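Local coordinates for protein adenylate isopentenyltransferase (Humulus lupulus, PDB 3A8T) that transfers an isopentenyl group from dimethylallyl diphosphate to the adenine N6 of ATP, ADP or AMP in plant cytokinin biosynthesis, at residues A[177-182]-A[294-299]. Residues are numbered along the deposited sequence; the frame is centred on the assembly and turned at random.
Sequences FLWVDV and WDLRRL
Phe177 brings CE1 and CZ close to CE3 and CZ3 of Trp294, their planes 27° apart in a strongly offset pair with little ring overlap; Phe177 CZ is 3.4 Å from Trp294 CE3. Leu296 forks between two aromatics, CD2 3.6 Å from Phe177 CB and CD1 reaching Trp179 CE3. On the other sheet face, Leu299 CD1 touches Val180 CG2 (4.0 Å) and, more loosely, Leu178 CB. Trp179 and Arg298 both hold CG anti to their own backbone N (chi1 164° and -165°), leave their strands the same way and lie side by side; Arg298 CD makes a CH-pi contact over one indole face, 3.6 Å from the six-ring centroid. Beyond it the guanidinium turns steeply from the indole plane; Arg298 NH1 stays 4.1 Å from Asp181 OD2, too far for a salt bridge. Four nearly straight backbone hydrogen bonds join the parallel strands: Arg297 N to Phe177 O, Trp179 N to Arg297 O, Leu299 N to Trp179 O and Asp181 N to Leu299 O. At the Phe177 end a water accepts from Phe177 N and donates to Asp295 O. Strand 296-300 is outermost in the parallel P-loop-type sheet, beside 174-181, which pairs inward with 41-46; helix 257-289 covers the Trp179 face and helix 315-338 the Leu178 face.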
loop_
_atom_site.group_PDB
_atom_site.type_symbol
_atom_site.label_atom_id
_atom_site.label_comp_id
_atom_site.label_asym_id
_atom_site.label_seq_id
_atom_site.Cartn_x
_atom_site.Cartn_y
_atom_site.Cartn_z
ATOM N N PHE A 177 6.742 -16.473 -1.410
ATOM C CA PHE A 177 5.614 -15.575 -1.367
ATOM C C PHE A 177 4.892 -15.671 -0.058
ATOM O O PHE A 177 4.341 -16.706 0.240
ATOM C CB PHE A 177 4.588 -15.954 -2.435
ATOM C CG PHE A 177 5.080 -15.874 -3.838
ATOM C CD1 PHE A 177 5.182 -14.651 -4.488
ATOM C CD2 PHE A 177 5.415 -17.034 -4.539
ATOM C CE1 PHE A 177 5.610 -14.573 -5.819
ATOM C CE2 PHE A 177 5.849 -16.974 -5.872
ATOM C CZ PHE A 177 5.946 -15.740 -6.508
ATOM N N LEU A 178 4.890 -14.619 0.742
ATOM C CA LEU A 178 4.115 -14.656 1.971
ATOM C C LEU A 178 2.884 -13.819 1.625
ATOM O O LEU A 178 3.016 -12.690 1.140
ATOM C CB LEU A 178 4.839 -14.008 3.133
ATOM C CG LEU A 178 6.161 -14.656 3.537
ATOM C CD1 LEU A 178 6.785 -13.952 4.732
ATOM C CD2 LEU A 178 5.889 -16.106 3.843
ATOM N N TRP A 179 1.709 -14.392 1.837
ATOM C CA TRP A 179 0.465 -13.703 1.570
ATOM C C TRP A 179 -0.250 -13.506 2.918
ATOM O O TRP A 179 -0.628 -14.482 3.571
ATOM C CB TRP A 179 -0.396 -14.518 0.582
ATOM C CG TRP A 179 -1.839 -14.123 0.494
ATOM C CD1 TRP A 179 -2.362 -12.863 0.595
ATOM C CD2 TRP A 179 -2.946 -14.983 0.216
ATOM N NE1 TRP A 179 -3.727 -12.892 0.400
ATOM C CE2 TRP A 179 -4.106 -14.178 0.166
ATOM C CE3 TRP A 179 -3.073 -16.363 0.015
ATOM C CZ2 TRP A 179 -5.371 -14.703 -0.079
ATOM C CZ3 TRP A 179 -4.340 -16.891 -0.225
ATOM C CH2 TRP A 179 -5.472 -16.067 -0.271
ATOM N N VAL A 180 -0.383 -12.238 3.340
ATOM C CA VAL A 180 -1.053 -11.917 4.596
ATOM C C VAL A 180 -2.524 -11.720 4.292
ATOM O O VAL A 180 -2.904 -10.818 3.576
ATOM C CB VAL A 180 -0.454 -10.630 5.299
ATOM C CG1 VAL A 180 -1.100 -10.419 6.643
ATOM C CG2 VAL A 180 1.035 -10.811 5.510
ATOM N N ASP A 181 -3.348 -12.599 4.826
ATOM C CA ASP A 181 -4.758 -12.547 4.558
ATOM C C ASP A 181 -5.567 -12.136 5.804
ATOM O O ASP A 181 -5.208 -12.420 6.952
ATOM C CB ASP A 181 -5.152 -13.927 4.000
ATOM C CG ASP A 181 -6.623 -14.029 3.570
ATOM O OD1 ASP A 181 -7.133 -13.180 2.775
ATOM O OD2 ASP A 181 -7.264 -15.000 4.019
ATOM N N VAL A 182 -6.664 -11.439 5.546
ATOM C CA VAL A 182 -7.552 -10.972 6.583
ATOM C C VAL A 182 -8.984 -11.219 6.097
ATOM O O VAL A 182 -9.278 -11.027 4.921
ATOM C CB VAL A 182 -7.333 -9.470 6.791
ATOM C CG1 VAL A 182 -8.283 -8.918 7.825
ATOM C CG2 VAL A 182 -5.898 -9.250 7.234
ATOM N N TRP A 294 1.651 -20.496 -8.513
ATOM C CA TRP A 294 2.182 -19.705 -7.406
ATOM C C TRP A 294 1.918 -20.201 -5.983
ATOM O O TRP A 294 0.826 -20.082 -5.430
ATOM C CB TRP A 294 1.719 -18.257 -7.553
ATOM C CG TRP A 294 2.213 -17.572 -8.834
ATOM C CD1 TRP A 294 2.164 -18.077 -10.090
ATOM C CD2 TRP A 294 2.723 -16.232 -8.963
ATOM N NE1 TRP A 294 2.592 -17.144 -10.996
ATOM C CE2 TRP A 294 2.943 -16.001 -10.334
ATOM C CE3 TRP A 294 3.002 -15.204 -8.058
ATOM C CZ2 TRP A 294 3.432 -14.775 -10.827
ATOM C CZ3 TRP A 294 3.485 -13.975 -8.558
ATOM C CH2 TRP A 294 3.689 -13.783 -9.917
ATOM N N ASP A 295 2.956 -20.743 -5.389
ATOM C CA ASP A 295 2.876 -21.261 -4.046
ATOM C C ASP A 295 2.822 -20.134 -2.990
ATOM O O ASP A 295 3.831 -19.673 -2.465
ATOM C CB ASP A 295 4.066 -22.202 -3.815
ATOM C CG ASP A 295 4.072 -22.782 -2.447
ATOM O OD1 ASP A 295 2.987 -22.826 -1.810
ATOM O OD2 ASP A 295 5.168 -23.192 -2.014
ATOM N N LEU A 296 1.624 -19.700 -2.660
ATOM C CA LEU A 296 1.510 -18.628 -1.695
ATOM C C LEU A 296 1.389 -19.182 -0.308
ATOM O O LEU A 296 0.528 -20.001 -0.052
ATOM C CB LEU A 296 0.282 -17.795 -2.021
ATOM C CG LEU A 296 0.130 -17.233 -3.425
ATOM C CD1 LEU A 296 -1.282 -16.681 -3.552
ATOM C CD2 LEU A 296 1.214 -16.202 -3.688
ATOM N N ARG A 297 2.230 -18.731 0.604
ATOM C CA ARG A 297 2.171 -19.224 1.977
ATOM C C ARG A 297 1.243 -18.255 2.700
ATOM O O ARG A 297 1.605 -17.123 2.918
ATOM C CB ARG A 297 3.591 -19.244 2.576
ATOM C CG ARG A 297 4.645 -19.965 1.715
ATOM C CD ARG A 297 4.334 -21.453 1.533
ATOM N NE ARG A 297 4.391 -22.181 2.799
ATOM C CZ ARG A 297 5.488 -22.757 3.279
ATOM N NH1 ARG A 297 6.623 -22.723 2.589
ATOM N NH2 ARG A 297 5.469 -23.291 4.484
ATOM N N ARG A 298 0.039 -18.692 3.041
ATOM C CA ARG A 298 -0.931 -17.796 3.656
ATOM C C ARG A 298 -0.820 -17.567 5.128
ATOM O O ARG A 298 -0.723 -18.512 5.919
ATOM C CB ARG A 298 -2.361 -18.242 3.328
ATOM C CG ARG A 298 -3.431 -17.167 3.631
ATOM C CD ARG A 298 -4.792 -17.418 2.929
ATOM N NE ARG A 298 -5.220 -18.806 3.010
ATOM C CZ ARG A 298 -5.771 -19.380 4.078
ATOM N NH1 ARG A 298 -5.988 -18.685 5.197
ATOM N NH2 ARG A 298 -6.085 -20.674 4.033
ATOM N N LEU A 299 -0.831 -16.298 5.508
ATOM C CA LEU A 299 -0.744 -15.946 6.930
ATOM C C LEU A 299 -2.081 -15.339 7.290
ATOM O O LEU A 299 -2.533 -14.423 6.631
ATOM C CB LEU A 299 0.374 -14.928 7.193
ATOM C CG LEU A 299 1.787 -15.380 6.822
ATOM C CD1 LEU A 299 2.710 -14.191 6.853
ATOM C CD2 LEU A 299 2.277 -16.509 7.729
HETATM O O HOH W 1 6.351 -19.195 -2.014
#